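McyG protein (PDB 4R0M) probably activates phenylalanine or a related aryl acid as an acyl-adenylate for loading onto its own carrier domain, as part of microcystin synthetase. Local coordinates at residues A41-Q46 and Q264-S269; L257-L262 and S269-P274. One frame throughout, in Å; residues are numbered along the deposited sequence.

Contact 1. Residues A41-Q46 and Q264-S269; sequences ATEYFQ and QKHQVS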
loop_
_atom_site.group_PDB
_atom_site.type_symbol
_atom_site.label_atom_id
_atom_site.label_comp_id
_atom_site.label_asym_id
_atom_site.label_seq_id
_atom_site.Cartn_x
_atom_site.Cartn_y
_atom_site.Cartn_z
ATOM N N ALA A 41 21.228 1.015 9.357
ATOM C CA ALA A 41 21.585 1.893 8.230
ATOM C C ALA A 41 22.827 1.472 7.423
ATOM O O ALA A 41 23.303 2.229 6.574
ATOM C CB ALA A 41 21.687 3.351 8.680
ATOM N N THR A 42 23.341 0.270 7.683
ATOM C CA THR A 42 24.387 -0.315 6.839
ATOM C C THR A 42 23.759 -0.843 5.549
ATOM O O THR A 42 22.538 -1.022 5.470
ATOM C CB THR A 42 25.163 -1.448 7.546
ATOM O OG1 THR A 42 24.252 -2.455 8.001
ATOM C CG2 THR A 42 25.962 -0.907 8.726
ATOM N N GLU A 43 24.592 -1.088 4.541
ATOM C CA GLU A 43 24.095 -1.458 3.216
ATOM C C GLU A 43 24.656 -2.785 2.720
ATOM O O GLU A 43 25.752 -3.195 3.104
ATOM C CB GLU A 43 24.383 -0.345 2.206
ATOM C CG GLU A 43 23.955 1.034 2.683
ATOM C CD GLU A 43 23.962 2.078 1.588
ATOM O OE1 GLU A 43 24.566 1.835 0.520
ATOM O OE2 GLU A 43 23.360 3.152 1.804
ATOM N N TYR A 44 23.884 -3.447 1.865
ATOM C CA TYR A 44 24.269 -4.723 1.282
ATOM C C TYR A 44 23.780 -4.784 -0.164
ATOM O O TYR A 44 22.575 -4.721 -0.428
ATOM C CB TYR A 44 23.707 -5.879 2.120
ATOM C CG TYR A 44 23.879 -7.259 1.521
ATOM C CD1 TYR A 44 25.133 -7.718 1.105
ATOM C CD2 TYR A 44 22.787 -8.119 1.391
ATOM C CE1 TYR A 44 25.288 -8.984 0.559
ATOM C CE2 TYR A 44 22.932 -9.388 0.850
ATOM C CZ TYR A 44 24.183 -9.816 0.436
ATOM O OH TYR A 44 24.329 -11.076 -0.100
ATOM N N PHE A 45 24.725 -4.882 -1.097
ATOM C CA PHE A 45 24.397 -4.934 -2.519
ATOM C C PHE A 45 24.324 -6.370 -3.023
ATOM O O PHE A 45 25.202 -7.185 -2.745
ATOM C CB PHE A 45 25.397 -4.114 -3.348
ATOM C CG PHE A 45 25.147 -4.162 -4.835
ATOM C CD1 PHE A 45 24.061 -3.493 -5.400
ATOM C CD2 PHE A 45 26.010 -4.866 -5.676
ATOM C CE1 PHE A 45 23.835 -3.536 -6.769
ATOM C CE2 PHE A 45 25.789 -4.908 -7.045
ATOM C CZ PHE A 45 24.700 -4.244 -7.593
ATOM N N GLN A 46 23.250 -6.663 -3.749
ATOM C CA GLN A 46 23.058 -7.950 -4.399
ATOM C C GLN A 46 22.701 -7.681 -5.855
ATOM O O GLN A 46 21.595 -7.224 -6.154
ATOM C CB GLN A 46 21.946 -8.744 -3.701
ATOM C CG GLN A 46 21.770 -10.171 -4.205
ATOM C CD GLN A 46 20.624 -10.910 -3.529
ATOM O OE1 GLN A 46 19.548 -10.350 -3.299
ATOM N NE2 GLN A 46 20.847 -12.185 -3.221
ATOM N N GLN A 264 19.096 11.654 -1.479
ATOM C CA GLN A 264 20.284 12.447 -1.775
ATOM C C GLN A 264 21.528 11.574 -1.960
ATOM O O GLN A 264 22.257 11.727 -2.944
ATOM C CB GLN A 264 20.523 13.466 -0.656
ATOM C CG GLN A 264 21.738 14.359 -0.862
ATOM C CD GLN A 264 22.048 15.216 0.351
ATOM O OE1 GLN A 264 21.807 16.421 0.345
ATOM N NE2 GLN A 264 22.580 14.594 1.402
ATOM N N LYS A 265 21.754 10.671 -1.007
ATOM C CA LYS A 265 22.935 9.810 -0.978
ATOM C C LYS A 265 23.023 8.875 -2.187
ATOM O O LYS A 265 24.108 8.656 -2.728
ATOM C CB LYS A 265 22.952 8.991 0.317
ATOM C CG LYS A 265 24.192 8.134 0.515
ATOM C CD LYS A 265 24.016 7.165 1.673
ATOM C CE LYS A 265 25.228 6.259 1.821
ATOM N NZ LYS A 265 25.140 5.403 3.038
ATOM N N HIS A 266 21.883 8.331 -2.600
ATOM C CA HIS A 266 21.844 7.335 -3.668
ATOM C C HIS A 266 21.371 7.882 -4.983
ATOM O O HIS A 266 21.185 7.128 -5.942
ATOM C CB HIS A 266 20.976 6.157 -3.252
ATOM C CG HIS A 266 21.601 5.290 -2.190
ATOM N ND1 HIS A 266 22.449 4.290 -2.482
ATOM C CD2 HIS A 266 21.474 5.307 -0.804
ATOM C CE1 HIS A 266 22.846 3.693 -1.345
ATOM N NE2 HIS A 266 22.249 4.314 -0.318
ATOM N N GLN A 267 21.181 9.200 -5.043
ATOM C CA GLN A 267 20.685 9.876 -6.244
ATOM C C GLN A 267 19.439 9.181 -6.797
ATOM O O GLN A 267 19.395 8.767 -7.959
ATOM C CB GLN A 267 21.792 10.005 -7.304
ATOM C CG GLN A 267 22.851 11.051 -6.970
ATOM C CD GLN A 267 22.293 12.463 -6.948
ATOM O OE1 GLN A 267 22.152 13.070 -5.887
ATOM N NE2 GLN A 267 21.955 12.986 -8.122
ATOM N N VAL A 268 18.432 9.059 -5.933
ATOM C CA VAL A 268 17.193 8.348 -6.239
ATOM C C VAL A 268 16.309 9.174 -7.169
ATOM O O VAL A 268 16.126 10.375 -6.963
ATOM C CB VAL A 268 16.449 7.977 -4.938
ATOM C CG1 VAL A 268 15.063 7.413 -5.222
ATOM C CG2 VAL A 268 17.275 6.987 -4.128
ATOM N N SER A 269 15.770 8.521 -8.195
ATOM C CA SER A 269 14.955 9.190 -9.208
ATOM C C SER A 269 13.468 8.846 -9.111
ATOM O O SER A 269 12.623 9.610 -9.581
ATOM C CB SER A 269 15.475 8.855 -10.610
ATOM O OG SER A 269 15.452 7.455 -10.842
#
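Glu43 meets both Lys265 and His266 through a single carboxylate oxygen, OE2. The imidazole gives the shorter bond: His266 NE2 donates to Glu43 OE2 over 2.7 Å, with the N-H bent from the acceptor at 144°. The oxygen lies almost exactly in the ring plane and is met on its syn side, but with the donor tilted 29° out of the carboxylate plane. The carboxylate sits at the imidazole edge, its plane 23° from that of the ring. The second oxygen leans toward the same edge, with Glu43 OE1 3.1 Å from His266 CE1. Lys265 NZ completes a salt bridge to Glu43 OE2 at 3.1 Å, coming from well above the carboxylate plane, on the face opposite to the one used by NE2. Two donors thus grip one oxygen, which probably favours the charged form of the acid. The interaction ties strand 43-47, an outermost strand of the large mixed sheet in the AMP-binding domain, to the C-terminal end of helix 258-265, at the protein surface. Lys265 spans the gap with a fully extended chain, whereas His266, the first residue to leave helical geometry, sends a shorter side chain the same way. Behind these groups, Glu43 rests on Thr35 and Ile37 of the neighbouring strand 33-37, and His266 packs on Ile245 of strand 243-246.

Contact 2. Residues L257-L262 and S269-P274; sequences LQWLEL and SISWSP. With FA5 (adenosine-5'-[phenylalaninyl-phosphate]), chain C.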
loop_
_atom_site.group_PDB
_atom_site.type_symbol
_atom_site.label_atom_id
_atom_site.label_comp_id
_atom_site.label_asym_id
_atom_site.label_seq_id
_atom_site.Cartn_x
_atom_site.Cartn_y
_atom_site.Cartn_z
ATOM N N LEU A 257 13.266 12.056 8.117
ATOM C CA LEU A 257 14.235 12.756 7.271
ATOM C C LEU A 257 15.272 11.835 6.624
ATOM O O LEU A 257 15.932 12.225 5.657
ATOM C CB LEU A 257 14.923 13.889 8.048
ATOM C CG LEU A 257 14.071 15.112 8.414
ATOM C CD1 LEU A 257 14.931 16.190 9.053
ATOM C CD2 LEU A 257 13.331 15.673 7.207
ATOM N N GLN A 258 15.403 10.618 7.152
ATOM C CA GLN A 258 16.277 9.603 6.561
ATOM C C GLN A 258 15.873 9.244 5.133
ATOM O O GLN A 258 16.712 8.839 4.329
ATOM C CB GLN A 258 16.325 8.344 7.431
ATOM C CG GLN A 258 17.374 8.397 8.529
ATOM C CD GLN A 258 18.778 8.588 7.984
ATOM O OE1 GLN A 258 19.396 9.632 8.186
ATOM N NE2 GLN A 258 19.281 7.582 7.272
ATOM N N TRP A 259 14.585 9.400 4.830
ATOM C CA TRP A 259 14.069 9.218 3.478
ATOM C C TRP A 259 14.686 10.211 2.534
ATOM O O TRP A 259 15.094 9.850 1.430
ATOM C CB TRP A 259 12.547 9.339 3.472
ATOM C CG TRP A 259 11.889 9.004 2.152
ATOM C CD1 TRP A 259 12.392 8.208 1.123
ATOM C CD2 TRP A 259 10.554 9.416 1.692
ATOM N NE1 TRP A 259 11.499 8.123 0.088
ATOM C CE2 TRP A 259 10.376 8.819 0.362
ATOM C CE3 TRP A 259 9.533 10.197 2.221
ATOM C CZ2 TRP A 259 9.219 9.008 -0.381
ATOM C CZ3 TRP A 259 8.371 10.380 1.461
ATOM C CH2 TRP A 259 8.221 9.801 0.190
ATOM N N LEU A 260 14.766 11.467 2.972
ATOM C CA LEU A 260 15.387 12.541 2.200
ATOM C C LEU A 260 16.898 12.349 2.086
ATOM O O LEU A 260 17.494 12.644 1.046
ATOM C CB LEU A 260 15.071 13.900 2.836
ATOM C CG LEU A 260 13.849 14.709 2.372
ATOM C CD1 LEU A 260 12.613 13.859 2.104
ATOM C CD2 LEU A 260 13.539 15.803 3.384
ATOM N N GLU A 261 17.501 11.851 3.162
ATOM C CA GLU A 261 18.929 11.552 3.210
ATOM C C GLU A 261 19.299 10.476 2.186
ATOM O O GLU A 261 20.309 10.593 1.486
ATOM C CB GLU A 261 19.318 11.107 4.624
ATOM C CG GLU A 261 20.766 10.654 4.791
ATOM C CD GLU A 261 21.738 11.793 5.059
ATOM O OE1 GLU A 261 21.373 12.975 4.881
ATOM O OE2 GLU A 261 22.887 11.500 5.457
ATOM N N LEU A 262 18.469 9.439 2.104
ATOM C CA LEU A 262 18.718 8.316 1.204
ATOM C C LEU A 262 18.479 8.666 -0.265
ATOM O O LEU A 262 19.165 8.141 -1.147
ATOM C CB LEU A 262 17.894 7.096 1.619
ATOM C CG LEU A 262 18.327 6.370 2.902
ATOM C CD1 LEU A 262 17.199 5.487 3.416
ATOM C CD2 LEU A 262 19.606 5.566 2.704
ATOM N N SER A 269 15.770 8.521 -8.195
ATOM C CA SER A 269 14.955 9.190 -9.208
ATOM C C SER A 269 13.468 8.846 -9.111
ATOM O O SER A 269 12.623 9.610 -9.581
ATOM C CB SER A 269 15.475 8.855 -10.610
ATOM O OG SER A 269 15.452 7.455 -10.842
ATOM N N ILE A 270 13.165 7.689 -8.524
ATOM C CA ILE A 270 11.789 7.204 -8.383
ATOM C C ILE A 270 11.561 6.701 -6.958
ATOM O O ILE A 270 12.312 5.856 -6.465
ATOM C CB ILE A 270 11.469 6.057 -9.376
ATOM C CG1 ILE A 270 11.722 6.487 -10.827
ATOM C CG2 ILE A 270 10.031 5.574 -9.201
ATOM C CD1 ILE A 270 11.749 5.336 -11.813
ATOM N N SER A 271 10.526 7.223 -6.303
ATOM C CA SER A 271 10.145 6.762 -4.966
ATOM C C SER A 271 8.644 6.933 -4.730
ATOM O O SER A 271 7.934 7.468 -5.585
ATOM C CB SER A 271 10.959 7.477 -3.880
ATOM O OG SER A 271 10.959 6.717 -2.682
ATOM N N TRP A 272 8.174 6.474 -3.570
ATOM C CA TRP A 272 6.742 6.436 -3.268
ATOM C C TRP A 272 6.437 6.329 -1.795
ATOM O O TRP A 272 7.168 5.683 -1.036
ATOM C CB TRP A 272 6.073 5.295 -4.047
ATOM C CG TRP A 272 4.782 4.777 -3.455
ATOM C CD1 TRP A 272 3.573 5.459 -3.304
ATOM C CD2 TRP A 272 4.524 3.431 -2.929
ATOM N NE1 TRP A 272 2.625 4.653 -2.729
ATOM C CE2 TRP A 272 3.127 3.426 -2.479
ATOM C CE3 TRP A 272 5.283 2.275 -2.789
ATOM C CZ2 TRP A 272 2.543 2.302 -1.916
ATOM C CZ3 TRP A 272 4.681 1.147 -2.220
ATOM C CH2 TRP A 272 3.344 1.162 -1.796
ATOM N N SER A 273 5.353 6.993 -1.392
ATOM C CA SER A 273 4.721 6.801 -0.085
ATOM C C SER A 273 3.262 7.257 -0.161
ATOM O O SER A 273 2.894 8.004 -1.074
ATOM C CB SER A 273 5.459 7.586 1.002
ATOM O OG SER A 273 5.042 8.941 1.036
ATOM N N PRO A 274 2.417 6.807 0.790
ATOM C CA PRO A 274 1.061 7.350 0.862
ATOM C C PRO A 274 1.067 8.771 1.409
ATOM O O PRO A 274 2.106 9.254 1.871
ATOM C CB PRO A 274 0.346 6.408 1.845
ATOM C CG PRO A 274 1.226 5.210 1.963
ATOM C CD PRO A 274 2.617 5.733 1.777
HETATM C C FA5 C . -2.913 0.031 -2.515
HETATM O O FA5 C . -3.016 0.695 -1.491
HETATM C CA FA5 C . -2.399 0.669 -3.781
HETATM N N FA5 C . -3.190 1.866 -3.937
HETATM C CB FA5 C . -0.918 1.063 -3.679
HETATM C CG FA5 C . -0.275 1.853 -4.825
HETATM C CD1 FA5 C . -0.997 2.537 -5.804
HETATM C CD2 FA5 C . 1.124 1.909 -4.893
HETATM C CE1 FA5 C . -0.341 3.244 -6.821
HETATM C CE2 FA5 C . 1.790 2.617 -5.899
HETATM C CZ FA5 C . 1.052 3.288 -6.872
HETATM P P FA5 C . -4.694 -1.884 -1.768
HETATM O OP1 FA5 C . -4.397 -2.207 -0.328
HETATM O OP2 FA5 C . -5.296 -2.955 -2.643
HETATM O OP3 FA5 C . -3.326 -1.371 -2.478
HETATM O "O5'" FA5 C . -5.690 -0.617 -1.752
HETATM C "C5'" FA5 C . -6.249 -0.060 -2.939
HETATM C "C4'" FA5 C . -7.191 1.064 -2.537
HETATM O "O4'" FA5 C . -6.495 2.162 -1.934
HETATM C "C3'" FA5 C . -7.919 1.675 -3.717
HETATM O "O3'" FA5 C . -9.054 0.904 -4.106
HETATM C "C2'" FA5 C . -8.311 3.030 -3.173
HETATM O "O2'" FA5 C . -9.510 2.932 -2.398
HETATM C "C1'" FA5 C . -7.168 3.385 -2.246
HETATM N N9 FA5 C . -6.254 4.319 -2.953
HETATM C C8 FA5 C . -5.077 3.990 -3.516
HETATM N N7 FA5 C . -4.476 5.066 -4.082
HETATM C C5 FA5 C . -5.286 6.123 -3.891
HETATM C C6 FA5 C . -5.265 7.567 -4.232
HETATM N N6 FA5 C . -4.230 8.112 -4.912
HETATM N N1 FA5 C . -6.317 8.328 -3.845
HETATM C C2 FA5 C . -7.360 7.802 -3.170
HETATM N N3 FA5 C . -7.443 6.504 -2.821
HETATM C C4 FA5 C . -6.458 5.626 -3.149
#
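The indole of Trp259 reaches from helix 258-265 to Ser271 and Ser273, two serines on the same side of strand 270-273. Its CB already points at the strand, and CG stands anti to the backbone N (chi1 -173°), which carries the ring system across the gap. On the pyrrole side, Trp259 NE1 donates to Ser271 OG over 3.2 Å. The N-H...O angle is 152° and the hydroxyl lies in the indole plane, so it is met at the ring edge. This hydroxyl is also hydrogen-bonded to Leu219 O, giving the buried oxygen two partners. Farther round the ring, Trp259 CZ2 comes within 4.0 Å of Trp272 O. At the far end of the benzo ring, Trp259 CH2 lies 3.4 Å from Ser273 OG; that hydroxyl donates to Pro274 O at 3.1 Å. Trp272, between the two serines, turns to the other side of the strand, where one corner of the phenyl group of the bound phenylalanyl-adenylate, FA5 CD2, sits over one face of its indole near the rim, 3.3 Å from Trp272 CZ2. Its indole NE1 is bonded to Ala304 O. The helix belongs to a beta-alpha-beta crossover from strand 243-246 to strand 270-273, passing over strand 217-220. Helix 258-262 runs nearly antiparallel to strand 270-273 (169°) with axes 11.3 Å apart, and Trp259 bridges the space between them, touching Leu219 and Leu301 on the two flanking parallel strands.

How the contacts relate
Contact 2 is wholly buried, whereas contact 1 lies at the surface, yet both use helix 258-265 and reach the same mixed sheet, with centres about 11 Å apart. Contact 2 joins the helix to the inner strand 270-273; contact 1 joins the end of that helix to strand 43-47 at one edge of the sheet. The chemistry follows the setting: a carboxylate shared by a lysine ammonium and an imidazole N-H outside, an indole against neutral serine hydroxyls inside. The segments share Ser269, and the two contacts touch where Val268 CG2 packs 3.7 Å from Leu262 O. Of the two, contact 2 is the one that includes a residue of the adenylate pocket.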